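Side-chain contacts in type C neurotoxin (Clostridium botulinum, PDB 3PME), which probably attaches the toxin to nerve-cell membranes, as the receptor-binding domain of a C/D mosaic botulinum neurotoxin linked to gangliosides and phosphatidylethanolamine: residues Val35-Tyr39 against Thr40-Lys44; Lys44-Ser47 against Ser48-Ile52; Ser164-Ile167 against Glu168-Asp171; Tyr62-Ile65 against Tyr66-Ser70; Thr310-Tyr314 against Ala315-Gly319. All coordinates share one frame; numbering follows the deposited sequence.

Contact 1. Residues Val35-Tyr39 against Thr40-Lys44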
loop_
_atom_site.group_PDB
_atom_site.type_symbol
_atom_site.label_atom_id
_atom_site.label_comp_id
_atom_site.label_asym_id
_atom_site.label_seq_id
_atom_site.Cartn_x
_atom_site.Cartn_y
_atom_site.Cartn_z
ATOM N N VAL A 35 1.347 -1.961 -18.205
ATOM C CA VAL A 35 2.169 -2.805 -17.349
ATOM C C VAL A 35 3.330 -2.024 -16.752
ATOM O O VAL A 35 3.796 -1.034 -17.331
ATOM C CB VAL A 35 2.711 -4.052 -18.108
ATOM C CG1 VAL A 35 1.568 -4.871 -18.680
ATOM C CG2 VAL A 35 3.699 -3.634 -19.204
ATOM N N ASN A 36 3.785 -2.463 -15.582
ATOM C CA ASN A 36 4.939 -1.873 -14.929
ATOM C C ASN A 36 4.754 -0.375 -14.757
ATOM O O ASN A 36 5.573 0.432 -15.218
ATOM C CB ASN A 36 6.204 -2.169 -15.737
ATOM C CG ASN A 36 7.466 -1.743 -15.022
ATOM O OD1 ASN A 36 7.432 -1.318 -13.868
ATOM N ND2 ASN A 36 8.595 -1.853 -15.712
ATOM N N THR A 37 3.660 0.011 -14.115
ATOM C CA THR A 37 3.401 1.434 -13.908
ATOM C C THR A 37 3.762 1.908 -12.498
ATOM O O THR A 37 4.224 3.041 -12.318
ATOM C CB THR A 37 1.953 1.810 -14.255
ATOM O OG1 THR A 37 1.046 1.132 -13.377
ATOM C CG2 THR A 37 1.637 1.436 -15.697
ATOM N N ILE A 38 3.558 1.046 -11.502
ATOM C CA ILE A 38 3.894 1.372 -10.111
ATOM C C ILE A 38 4.976 0.428 -9.597
ATOM O O ILE A 38 5.985 0.863 -9.035
ATOM C CB ILE A 38 2.656 1.240 -9.196
ATOM C CG1 ILE A 38 1.507 2.121 -9.699
ATOM C CG2 ILE A 38 3.021 1.572 -7.750
ATOM C CD1 ILE A 38 0.198 1.904 -8.967
ATOM N N TYR A 39 4.746 -0.870 -9.785
ATOM C CA TYR A 39 5.696 -1.915 -9.430
ATOM C C TYR A 39 6.081 -2.687 -10.685
ATOM O O TYR A 39 5.267 -2.845 -11.597
ATOM C CB TYR A 39 5.071 -2.897 -8.422
ATOM C CG TYR A 39 5.046 -2.378 -7.007
ATOM C CD1 TYR A 39 6.156 -2.510 -6.186
ATOM C CD2 TYR A 39 3.920 -1.742 -6.494
ATOM C CE1 TYR A 39 6.146 -2.033 -4.888
ATOM C CE2 TYR A 39 3.897 -1.269 -5.197
ATOM C CZ TYR A 39 5.011 -1.417 -4.400
ATOM O OH TYR A 39 5.021 -0.941 -3.105
ATOM N N THR A 40 7.307 -3.198 -10.702
ATOM C CA THR A 40 7.853 -3.886 -11.873
ATOM C C THR A 40 6.922 -4.921 -12.489
ATOM O O THR A 40 6.719 -4.934 -13.697
ATOM C CB THR A 40 9.190 -4.549 -11.550
ATOM O OG1 THR A 40 10.140 -3.539 -11.184
ATOM C CG2 THR A 40 9.709 -5.305 -12.752
ATOM N N ASN A 41 6.356 -5.784 -11.656
ATOM C CA ASN A 41 5.562 -6.900 -12.153
ATOM C C ASN A 41 4.063 -6.622 -12.084
ATOM O O ASN A 41 3.260 -7.551 -11.930
ATOM C CB ASN A 41 5.911 -8.172 -11.384
ATOM C CG ASN A 41 7.382 -8.539 -11.524
ATOM O OD1 ASN A 41 7.958 -8.420 -12.612
ATOM N ND2 ASN A 41 7.996 -8.982 -10.430
ATOM N N ASP A 42 3.678 -5.349 -12.198
ATOM C CA ASP A 42 2.257 -5.005 -12.122
ATOM C C ASP A 42 1.577 -4.876 -13.477
ATOM O O ASP A 42 2.232 -4.798 -14.518
ATOM C CB ASP A 42 1.972 -3.799 -11.195
ATOM C CG ASP A 42 2.214 -2.455 -11.845
ATOM O OD1 ASP A 42 2.220 -2.331 -13.090
ATOM O OD2 ASP A 42 2.373 -1.489 -11.073
ATOM N N PHE A 43 0.252 -4.929 -13.453
ATOM C CA PHE A 43 -0.551 -4.631 -14.614
ATOM C C PHE A 43 -1.872 -4.028 -14.169
ATOM O O PHE A 43 -2.338 -4.274 -13.051
ATOM C CB PHE A 43 -0.723 -5.839 -15.552
ATOM C CG PHE A 43 -1.248 -7.086 -14.888
ATOM C CD1 PHE A 43 -0.374 -8.025 -14.352
ATOM C CD2 PHE A 43 -2.607 -7.338 -14.841
ATOM C CE1 PHE A 43 -0.852 -9.189 -13.764
ATOM C CE2 PHE A 43 -3.096 -8.507 -14.255
ATOM C CZ PHE A 43 -2.214 -9.427 -13.721
ATOM N N LYS A 44 -2.449 -3.203 -15.029
ATOM C CA LYS A 44 -3.636 -2.446 -14.696
ATOM C C LYS A 44 -4.792 -2.897 -15.568
ATOM O O LYS A 44 -4.652 -3.023 -16.789
ATOM C CB LYS A 44 -3.355 -0.958 -14.928
ATOM C CG LYS A 44 -4.452 -0.014 -14.489
ATOM C CD LYS A 44 -4.077 1.432 -14.825
ATOM C CE LYS A 44 -5.131 2.408 -14.340
ATOM N NZ LYS A 44 -4.771 3.808 -14.704
HETATM O O HOH W 1 0.198 -1.179 -14.460
#

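Contact 2. Residues Lys44-Ser47 against Ser48-Ile52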
loop_
_atom_site.group_PDB
_atom_site.type_symbol
_atom_site.label_atom_id
_atom_site.label_comp_id
_atom_site.label_asym_id
_atom_site.label_seq_id
_atom_site.Cartn_x
_atom_site.Cartn_y
_atom_site.Cartn_z
ATOM N N LYS A 44 -2.449 -3.203 -15.029
ATOM C CA LYS A 44 -3.636 -2.446 -14.696
ATOM C C LYS A 44 -4.792 -2.897 -15.568
ATOM O O LYS A 44 -4.652 -3.023 -16.789
ATOM C CB LYS A 44 -3.355 -0.958 -14.928
ATOM C CG LYS A 44 -4.452 -0.014 -14.489
ATOM C CD LYS A 44 -4.077 1.432 -14.825
ATOM C CE LYS A 44 -5.131 2.408 -14.340
ATOM N NZ LYS A 44 -4.771 3.808 -14.704
ATOM N N LEU A 45 -5.933 -3.151 -14.938
ATOM C CA LEU A 45 -7.163 -3.418 -15.664
ATOM C C LEU A 45 -8.078 -2.215 -15.476
ATOM O O LEU A 45 -8.558 -1.959 -14.368
ATOM C CB LEU A 45 -7.821 -4.698 -15.153
ATOM C CG LEU A 45 -6.904 -5.922 -15.111
ATOM C CD1 LEU A 45 -7.632 -7.124 -14.523
ATOM C CD2 LEU A 45 -6.373 -6.244 -16.503
ATOM N N SER A 46 -8.300 -1.461 -16.549
ATOM C CA SER A 46 -9.035 -0.200 -16.441
ATOM C C SER A 46 -10.118 -0.035 -17.496
ATOM O O SER A 46 -10.861 0.947 -17.477
ATOM C CB SER A 46 -8.072 0.991 -16.490
ATOM O OG SER A 46 -7.330 1.019 -17.701
ATOM N N SER A 47 -10.209 -0.993 -18.411
ATOM C CA SER A 47 -11.205 -0.942 -19.477
ATOM C C SER A 47 -11.759 -2.320 -19.815
ATOM O O SER A 47 -11.085 -3.336 -19.646
ATOM C CB SER A 47 -10.614 -0.298 -20.732
ATOM O OG SER A 47 -11.474 -0.486 -21.841
ATOM N N SER A 48 -12.992 -2.338 -20.306
ATOM C CA SER A 48 -13.682 -3.572 -20.666
ATOM C C SER A 48 -12.897 -4.449 -21.647
ATOM O O SER A 48 -13.048 -5.671 -21.654
ATOM C CB SER A 48 -15.063 -3.242 -21.247
ATOM O OG SER A 48 -15.815 -4.419 -21.485
ATOM N N GLY A 49 -12.063 -3.832 -22.478
ATOM C CA GLY A 49 -11.328 -4.574 -23.491
ATOM C C GLY A 49 -9.940 -5.038 -23.079
ATOM O O GLY A 49 -9.308 -5.824 -23.786
ATOM N N ASP A 50 -9.456 -4.548 -21.943
ATOM C CA ASP A 50 -8.121 -4.896 -21.474
ATOM C C ASP A 50 -8.124 -6.328 -20.944
ATOM O O ASP A 50 -8.802 -6.616 -19.967
ATOM C CB ASP A 50 -7.687 -3.955 -20.344
ATOM C CG ASP A 50 -7.752 -2.491 -20.732
ATOM O OD1 ASP A 50 -7.887 -2.191 -21.942
ATOM O OD2 ASP A 50 -7.658 -1.639 -19.817
ATOM N N LYS A 51 -7.370 -7.224 -21.578
ATOM C CA LYS A 51 -7.280 -8.604 -21.094
ATOM C C LYS A 51 -5.879 -9.176 -21.211
ATOM O O LYS A 51 -5.157 -8.893 -22.163
ATOM C CB LYS A 51 -8.221 -9.521 -21.872
ATOM C CG LYS A 51 -9.687 -9.178 -21.773
ATOM C CD LYS A 51 -10.518 -10.275 -22.415
ATOM C CE LYS A 51 -11.990 -9.917 -22.414
ATOM N NZ LYS A 51 -12.448 -9.583 -21.039
ATOM N N ILE A 52 -5.499 -9.997 -20.241
ATOM C CA ILE A 52 -4.304 -10.807 -20.379
ATOM C C ILE A 52 -4.767 -12.252 -20.461
ATOM O O ILE A 52 -5.469 -12.726 -19.576
ATOM C CB ILE A 52 -3.361 -10.644 -19.190
ATOM C CG1 ILE A 52 -2.945 -9.178 -19.032
ATOM C CG2 ILE A 52 -2.141 -11.546 -19.364
ATOM C CD1 ILE A 52 -2.033 -8.928 -17.842
HETATM O O HOH W 2 -9.991 -5.241 -17.966
#

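Contact 3. Residues Ser164-Ile167 against Glu168-Asp171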
loop_
_atom_site.group_PDB
_atom_site.type_symbol
_atom_site.label_atom_id
_atom_site.label_comp_id
_atom_site.label_asym_id
_atom_site.label_seq_id
_atom_site.Cartn_x
_atom_site.Cartn_y
_atom_site.Cartn_z
ATOM N N SER A 164 -11.608 -19.941 5.780
ATOM C CA SER A 164 -11.420 -21.282 5.254
ATOM C C SER A 164 -12.768 -21.787 4.751
ATOM O O SER A 164 -13.821 -21.352 5.227
ATOM C CB SER A 164 -10.882 -22.207 6.345
ATOM O OG SER A 164 -10.658 -23.518 5.839
ATOM N N GLU A 165 -12.730 -22.684 3.773
ATOM C CA GLU A 165 -13.937 -23.287 3.234
ATOM C C GLU A 165 -13.653 -24.720 2.820
ATOM O O GLU A 165 -12.632 -25.026 2.208
ATOM C CB GLU A 165 -14.476 -22.481 2.045
ATOM C CG GLU A 165 -15.824 -22.977 1.539
ATOM C CD GLU A 165 -16.969 -22.582 2.451
ATOM O OE1 GLU A 165 -16.770 -21.700 3.311
ATOM O OE2 GLU A 165 -18.076 -23.141 2.297
ATOM N N ARG A 166 -14.573 -25.609 3.162
ATOM C CA ARG A 166 -14.403 -27.016 2.852
ATOM C C ARG A 166 -14.608 -27.239 1.359
ATOM O O ARG A 166 -15.549 -26.705 0.780
ATOM C CB ARG A 166 -15.416 -27.823 3.660
ATOM C CG ARG A 166 -15.271 -29.314 3.561
ATOM C CD ARG A 166 -16.120 -29.975 4.645
ATOM N NE ARG A 166 -17.538 -29.642 4.521
ATOM C CZ ARG A 166 -18.139 -28.627 5.142
ATOM N NH1 ARG A 166 -17.448 -27.823 5.946
ATOM N NH2 ARG A 166 -19.435 -28.412 4.953
ATOM N N ILE A 167 -13.715 -28.001 0.736
ATOM C CA ILE A 167 -13.881 -28.338 -0.676
ATOM C C ILE A 167 -13.824 -29.842 -0.919
ATOM O O ILE A 167 -14.048 -30.300 -2.035
ATOM C CB ILE A 167 -12.848 -27.625 -1.589
ATOM C CG1 ILE A 167 -11.413 -27.944 -1.155
ATOM C CG2 ILE A 167 -13.087 -26.114 -1.605
ATOM C CD1 ILE A 167 -10.361 -27.508 -2.149
ATOM N N GLU A 168 -13.534 -30.599 0.136
ATOM C CA GLU A 168 -13.413 -32.044 0.025
ATOM C C GLU A 168 -14.747 -32.655 -0.373
ATOM O O GLU A 168 -14.799 -33.783 -0.862
ATOM C CB GLU A 168 -12.943 -32.639 1.356
ATOM C CG GLU A 168 -12.574 -34.113 1.279
ATOM C CD GLU A 168 -12.320 -34.722 2.648
ATOM O OE1 GLU A 168 -12.716 -34.098 3.662
ATOM O OE2 GLU A 168 -11.732 -35.826 2.706
ATOM N N ASP A 169 -15.825 -31.906 -0.165
ATOM C CA ASP A 169 -17.168 -32.378 -0.479
ATOM C C ASP A 169 -17.657 -31.999 -1.886
ATOM O O ASP A 169 -18.736 -32.420 -2.305
ATOM C CB ASP A 169 -18.167 -31.890 0.580
ATOM C CG ASP A 169 -18.185 -30.372 0.723
ATOM O OD1 ASP A 169 -17.125 -29.728 0.559
ATOM O OD2 ASP A 169 -19.268 -29.822 1.016
ATOM N N LEU A 170 -16.892 -31.189 -2.611
ATOM C CA LEU A 170 -17.230 -30.924 -4.009
ATOM C C LEU A 170 -17.072 -32.221 -4.781
ATOM O O LEU A 170 -16.345 -33.121 -4.363
ATOM C CB LEU A 170 -16.301 -29.867 -4.622
ATOM C CG LEU A 170 -16.541 -28.405 -4.238
ATOM C CD1 LEU A 170 -15.493 -27.490 -4.886
ATOM C CD2 LEU A 170 -17.935 -27.969 -4.621
ATOM N N ASP A 171 -17.746 -32.317 -5.920
ATOM C CA ASP A 171 -17.442 -33.405 -6.839
ATOM C C ASP A 171 -16.266 -32.975 -7.710
ATOM O O ASP A 171 -15.548 -32.036 -7.360
ATOM C CB ASP A 171 -18.690 -33.783 -7.627
ATOM C CG ASP A 171 -19.757 -34.391 -6.727
ATOM O OD1 ASP A 171 -19.418 -35.325 -5.973
ATOM O OD2 ASP A 171 -20.914 -33.919 -6.745
HETATM O O HOH W 3 -13.662 -32.564 -3.732
#

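Contact 4. Residues Tyr62-Ile65 against Tyr66-Ser70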
loop_
_atom_site.group_PDB
_atom_site.type_symbol
_atom_site.label_atom_id
_atom_site.label_comp_id
_atom_site.label_asym_id
_atom_site.label_seq_id
_atom_site.Cartn_x
_atom_site.Cartn_y
_atom_site.Cartn_z
ATOM N N TYR A 62 -1.110 -32.249 -15.186
ATOM C CA TYR A 62 -0.927 -33.642 -14.803
ATOM C C TYR A 62 0.168 -33.727 -13.747
ATOM O O TYR A 62 1.276 -34.215 -14.005
ATOM C CB TYR A 62 -0.584 -34.506 -16.015
ATOM C CG TYR A 62 -0.641 -35.983 -15.722
ATOM C CD1 TYR A 62 -1.857 -36.657 -15.663
ATOM C CD2 TYR A 62 0.520 -36.708 -15.501
ATOM C CE1 TYR A 62 -1.905 -38.013 -15.394
ATOM C CE2 TYR A 62 0.479 -38.058 -15.233
ATOM C CZ TYR A 62 -0.731 -38.703 -15.181
ATOM O OH TYR A 62 -0.756 -40.050 -14.907
ATOM N N SER A 63 -0.158 -33.248 -12.552
ATOM C CA SER A 63 0.816 -33.094 -11.480
ATOM C C SER A 63 0.088 -32.889 -10.159
ATOM O O SER A 63 -1.134 -33.011 -10.090
ATOM C CB SER A 63 1.706 -31.882 -11.749
ATOM O OG SER A 63 0.977 -30.677 -11.569
ATOM N N ALA A 64 0.846 -32.550 -9.122
ATOM C CA ALA A 64 0.281 -32.326 -7.796
ATOM C C ALA A 64 -0.726 -31.185 -7.783
ATOM O O ALA A 64 -1.484 -31.058 -6.831
ATOM C CB ALA A 64 1.385 -32.054 -6.789
ATOM N N ILE A 65 -0.728 -30.366 -8.835
ATOM C CA ILE A 65 -1.622 -29.206 -8.924
ATOM C C ILE A 65 -3.080 -29.613 -8.786
ATOM O O ILE A 65 -3.912 -28.849 -8.295
ATOM C CB ILE A 65 -1.447 -28.438 -10.256
ATOM C CG1 ILE A 65 -2.002 -27.019 -10.132
ATOM C CG2 ILE A 65 -2.122 -29.164 -11.407
ATOM C CD1 ILE A 65 -1.157 -26.118 -9.285
ATOM N N TYR A 66 -3.395 -30.829 -9.211
ATOM C CA TYR A 66 -4.764 -31.297 -9.102
ATOM C C TYR A 66 -5.114 -31.712 -7.674
ATOM O O TYR A 66 -6.286 -31.866 -7.341
ATOM C CB TYR A 66 -5.028 -32.435 -10.088
ATOM C CG TYR A 66 -5.907 -32.037 -11.255
ATOM C CD1 TYR A 66 -7.229 -31.672 -11.051
ATOM C CD2 TYR A 66 -5.420 -32.045 -12.554
ATOM C CE1 TYR A 66 -8.043 -31.322 -12.109
ATOM C CE2 TYR A 66 -6.221 -31.686 -13.624
ATOM C CZ TYR A 66 -7.536 -31.329 -13.392
ATOM O OH TYR A 66 -8.347 -30.979 -14.443
ATOM N N GLU A 67 -4.100 -31.890 -6.829
ATOM C CA GLU A 67 -4.329 -32.236 -5.429
ATOM C C GLU A 67 -4.125 -31.046 -4.501
ATOM O O GLU A 67 -4.862 -30.869 -3.533
ATOM C CB GLU A 67 -3.397 -33.371 -4.998
ATOM C CG GLU A 67 -3.359 -34.550 -5.959
ATOM C CD GLU A 67 -2.166 -35.459 -5.704
ATOM O OE1 GLU A 67 -1.803 -35.650 -4.521
ATOM O OE2 GLU A 67 -1.585 -35.974 -6.685
ATOM N N ASN A 68 -3.114 -30.235 -4.792
ATOM C CA ASN A 68 -2.803 -29.089 -3.945
ATOM C C ASN A 68 -2.136 -27.955 -4.709
ATOM O O ASN A 68 -1.305 -28.183 -5.587
ATOM C CB ASN A 68 -1.946 -29.505 -2.741
ATOM C CG ASN A 68 -0.810 -30.449 -3.111
ATOM O OD1 ASN A 68 -0.089 -30.238 -4.090
ATOM N ND2 ASN A 68 -0.646 -31.508 -2.315
ATOM N N SER A 69 -2.505 -26.719 -4.375
ATOM C CA SER A 69 -1.947 -25.572 -5.075
ATOM C C SER A 69 -2.007 -24.349 -4.188
ATOM O O SER A 69 -2.706 -24.335 -3.174
ATOM C CB SER A 69 -2.760 -25.275 -6.331
ATOM O OG SER A 69 -4.046 -24.807 -5.959
ATOM N N SER A 70 -1.276 -23.317 -4.593
ATOM C CA SER A 70 -1.397 -22.004 -3.981
ATOM C C SER A 70 -1.398 -20.957 -5.082
ATOM O O SER A 70 -0.747 -21.118 -6.115
ATOM C CB SER A 70 -0.256 -21.735 -3.002
ATOM O OG SER A 70 -0.169 -22.768 -2.020
#

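Contact 5. Residues Thr310-Tyr314 against Ala315-Gly319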
loop_
_atom_site.group_PDB
_atom_site.type_symbol
_atom_site.label_atom_id
_atom_site.label_comp_id
_atom_site.label_asym_id
_atom_site.label_seq_id
_atom_site.Cartn_x
_atom_site.Cartn_y
_atom_site.Cartn_z
ATOM N N THR A 310 15.246 25.094 17.657
ATOM C CA THR A 310 16.449 24.875 18.461
ATOM C C THR A 310 16.123 24.795 19.955
ATOM O O THR A 310 16.779 24.072 20.706
ATOM C CB THR A 310 17.474 26.007 18.224
ATOM O OG1 THR A 310 16.872 27.250 18.571
ATOM C CG2 THR A 310 17.871 26.061 16.758
ATOM N N ASP A 311 15.112 25.543 20.385
ATOM C CA ASP A 311 14.677 25.484 21.780
ATOM C C ASP A 311 13.343 24.754 21.929
ATOM O O ASP A 311 12.565 24.665 20.974
ATOM C CB ASP A 311 14.603 26.886 22.388
ATOM C CG ASP A 311 15.980 27.457 22.701
ATOM O OD1 ASP A 311 16.978 26.710 22.592
ATOM O OD2 ASP A 311 16.063 28.648 23.065
ATOM N N THR A 312 13.090 24.231 23.126
ATOM C CA THR A 312 11.860 23.470 23.377
ATOM C C THR A 312 10.630 24.375 23.435
ATOM O O THR A 312 10.751 25.595 23.441
ATOM C CB THR A 312 11.918 22.683 24.705
ATOM O OG1 THR A 312 12.031 23.606 25.798
ATOM C CG2 THR A 312 13.091 21.715 24.721
ATOM N N ILE A 313 9.450 23.762 23.528
ATOM C CA ILE A 313 8.189 24.500 23.509
ATOM C C ILE A 313 7.876 25.189 24.837
ATOM O O ILE A 313 6.887 25.907 24.953
ATOM C CB ILE A 313 7.014 23.590 23.096
ATOM C CG1 ILE A 313 6.905 22.384 24.036
ATOM C CG2 ILE A 313 7.207 23.100 21.659
ATOM C CD1 ILE A 313 5.589 21.599 23.850
ATOM N N TYR A 314 8.713 24.940 25.835
ATOM C CA TYR A 314 8.473 25.444 27.184
ATOM C C TYR A 314 9.520 26.481 27.537
ATOM O O TYR A 314 10.693 26.148 27.711
ATOM C CB TYR A 314 8.515 24.291 28.191
ATOM C CG TYR A 314 7.567 23.155 27.872
ATOM C CD1 TYR A 314 6.210 23.389 27.697
ATOM C CD2 TYR A 314 8.033 21.853 27.741
ATOM C CE1 TYR A 314 5.337 22.344 27.413
ATOM C CE2 TYR A 314 7.170 20.802 27.453
ATOM C CZ TYR A 314 5.829 21.057 27.286
ATOM O OH TYR A 314 4.960 20.016 27.006
ATOM N N ALA A 315 9.083 27.732 27.652
ATOM C CA ALA A 315 9.997 28.867 27.835
ATOM C C ALA A 315 10.867 28.742 29.082
ATOM O O ALA A 315 12.013 29.199 29.091
ATOM C CB ALA A 315 9.212 30.175 27.861
ATOM N N THR A 316 10.328 28.121 30.129
ATOM C CA THR A 316 11.050 28.003 31.397
ATOM C C THR A 316 12.242 27.062 31.322
ATOM O O THR A 316 13.040 26.990 32.258
ATOM C CB THR A 316 10.136 27.542 32.546
ATOM O OG1 THR A 316 9.475 26.323 32.177
ATOM C CG2 THR A 316 9.107 28.614 32.866
ATOM N N GLN A 317 12.378 26.337 30.220
ATOM C CA GLN A 317 13.502 25.417 30.102
ATOM C C GLN A 317 14.745 26.149 29.608
ATOM O O GLN A 317 15.859 25.634 29.695
ATOM C CB GLN A 317 13.131 24.186 29.268
ATOM C CG GLN A 317 12.143 23.296 30.035
ATOM C CD GLN A 317 11.622 22.110 29.249
ATOM O OE1 GLN A 317 11.723 22.060 28.018
ATOM N NE2 GLN A 317 11.050 21.136 29.964
ATOM N N GLY A 318 14.532 27.366 29.115
ATOM C CA GLY A 318 15.617 28.293 28.838
ATOM C C GLY A 318 16.712 27.731 27.955
ATOM O O GLY A 318 17.891 28.008 28.174
ATOM N N GLY A 319 16.324 26.943 26.958
ATOM C CA GLY A 319 17.274 26.368 26.023
ATOM C C GLY A 319 18.233 25.346 26.615
ATOM O O GLY A 319 19.189 24.936 25.954
#

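Contact 1. Residues Val35-Tyr39 against Thr40-Lys44
Asp42 gathers the backbone N-H groups of Thr37, Ile38 and Tyr39 round its carboxylate, and so illustrates how one acidic side chain can organise the loop of a β-hairpin, here between strands 34-35 and 42-45. OD2 takes two donors: Ile38 N at 2.8 Å, on the syn side, and Tyr39 N, also at 2.8 Å from Asp42 OD2 but from above the carboxylate plane. The other oxygen, Asp42 OD1, receives Thr37 N at 2.9 Å, again syn. A water accepts from Thr37 OG1 and donates to Asp42 OD1, adding to the grip on that oxygen. With chi1 at 81°, CG stands between the backbone N and the carbonyl carbon, which turns the carboxylate back over the loop. The main chain of Asp42 joins in as well: its N bonds to Tyr39 O, closing a type I turn, and its O accepts from Asn36 N at 3.0 Å. Tyr39 points its ring the other way, stacking edge-to-face on Trp140, with Arg196 in a cation-pi contact and OH bonded to Gly228 O. At the root of the hairpin, the non-hydrogen-bonded pair Val35 and Phe43 brings Val35 CG1 to 4.0 Å from Phe43 CB.

Contact 2. Residues Lys44-Ser47 against Ser48-Ile52
Asp50 swings its carboxylate back toward Ser46 and Ser47 because CG lies anti to its own carbonyl carbon, beside the backbone N (chi1 -55°). In Ser47 a chi1 of 168° sends OG away from its own N and toward Gly49 N. Ser47 CB, for its part, faces the Asp50 carboxylate, and the two side chains meet carbon to carboxylate, Ser47 CB lying 3.5 Å from Asp50 OD1 and much the same from OD2. OD2 also takes a weak hydrogen bond from Ser46 N, at 3.3 Å, while Ser47 N approaches the same Asp50 OD2 to 3.0 Å. OD1 has a weak bond of its own from Asp32 N, so the carboxylate reaches beyond the turn. On the forward side Gly49 N makes a long, weak but nearly straight bond of 3.5 Å to Ser47 OG. The backbone supplies the firmer link, Asp50 N to Ser47 O at 3.1 Å, with the donor well above the carbonyl plane. A water lies close to Ser47 O and Asp50 O. Ser48, at the outer corner, sends its hydroxyl to Asp184 O. The whole is a type I β-turn with an aspartate in its last position, and it carries the chain from strand 42-45 of one sheet to strand 51-55 of another in the concanavalin-like N-terminal half of the domain.

Contact 3. Residues Ser164-Ile167 against Glu168-Asp171
Arg166 and Ile167 meet Asp169 and Leu170 round a type I turn, a local contact where the chain leaves strand 160-166 at the edge of the lectin-like half. Its backbone bond runs from Leu170 N to Ile167 O, 3.0 Å long, with the donor far above the carbonyl plane. A water spans the mouth of the turn, donating to Ile167 O and to Leu170 O, the latter at 2.8 Å. The side chains divide by character. Ile167 and Leu170 belong to the buried part, packing loosely on each other through Ile167 CB and Leu170 CD1 at 4.2 Å, and both also rest on Leu113 of strand 108-114. Arg166 and Asp169 form the polar part. The arginine bends at chi3 (60°), which carries NE across the carboxylate, the two side chains crossing at about a right angle. The result is a long salt bridge, Arg166 NE to Asp169 OD2 at 3.9 Å, with the guanidinium and carboxylate planes 40° apart and hence far from a paired, coplanar arrangement. Nearer the backbone, Arg166 CG lies 3.6 Å from Asp169 OD1. Lys121 makes the second and probably stronger pairing: its NZ forms a salt bridge with Asp169 OD2 and a hydrogen bond with Arg166 O. That ammonium group probably eases the approach of two acceptors, Arg166 O and Asp169 OD1, and the aspartate is likely to stay ionised between its basic neighbours.

Contact 4. Residues Tyr62-Ile65 against Tyr66-Ser70
Ile65 lays the end of its side chain against Ser69, the two residues lying on successive elements: a short 3-10 turn and the strand 68-77 that follows it. A chi1 of -161° swings CG1 of the isoleucine to the side opposite the backbone N, and the bend at chi2 (72°) brings Ile65 CD1 to Ser69 CB at 3.5 Å, a tight approach for two carbons. Ser69 offers only this carbon; its OG turns to Asn147 ND2. Ile65 CG2, by contrast, sits close over the next peptide, 3.0 Å from Tyr66 N. Tyr66 directs its ring away from the turn, where OH bonds to Leu175 N. In the backbone, Ala64 O accepts from two donors, Glu67 N from above the carbonyl plane and Asn68 N nearly along the C=O axis, the latter at 2.7 Å. Ser63 starts the turn from both its oxygens: OG, also hydrogen-bonded to Ile60 O, accepts from Ile65 N at 3.2 Å, making an ST turn, while O accepts from Tyr66 N. The carbonyl of Asn68 adds a CA-H...O contact from Ile65 CA. Strand 68-77 then enters the large antiparallel sheet, with strand 141-148 and strand 193-201 as its partners; Ile65 also touches Ile200 of the latter.

Contact 5. Residues Thr310-Tyr314 against Ala315-Gly319
Thr312 and Gln317 join side chain to side chain across a loop of the C-terminal trefoil half, between strands 302-308 and 326-332. In Thr312 a chi1 of 63° tucks OG1 over its own main chain, and the hydroxyl faces the returning segment. Gln317 reaches it with an extended chain, chi2 at 175°, and the two side chains cross at about a right angle. The hydroxyl donates to OE1 in the carbonyl plane, on a lone pair, with Thr312 OG1 and Gln317 OE1 2.7 Å apart. Gln317 also runs beside Tyr314, pointing the same way, its amide almost perpendicular to the ring (88°). Gln317 OE1 comes to the edge of that ring, near its plane, 3.7 Å from Tyr314 CD2. One ring face is covered from within the loop by Ile313 CG1, which stands 3.5 Å above the plane of the Tyr314 ring, over its centre. The backbone curls in a 3-10 turn, Gln317 N donating to Tyr314 O at 3.0 Å. At the open ends of the loop, Asp311 OD1 packs against Gly319 CA at 3.5 Å. Thr312 rests on Cys321 and Cys325, which form a disulfide. Because OE1 accepts a hydrogen bond from the threonine hydroxyl, the rotation of the glutamine amide is defined, and the edge of the tyrosine ring adds at most a weak attraction.

How the contacts relate
Contacts 1 to 4 belong to the N-terminal, lectin-like half, and contact 5 to the trefoil half, its centre about 49 Å from that of contact 1. Contacts 1, 2, 3 and 5 are partly buried, while contact 4 lies at the surface. Contacts 1 and 2 share Lys44 and strand 42-45, and touch where Phe43 packs on Ile52. Each turns an aspartate inward, yet contact 1 satisfies it with firm amide bonds and contact 2 with weak ones. Contacts 3 and 4 lie about 15 Å apart, centre to centre, on the same large sheet: contact 3 mixes charge outside with packing inside, whereas contact 4 is built mainly from backbone bonds. Contact 5 depends instead on a neutral side-chain pair.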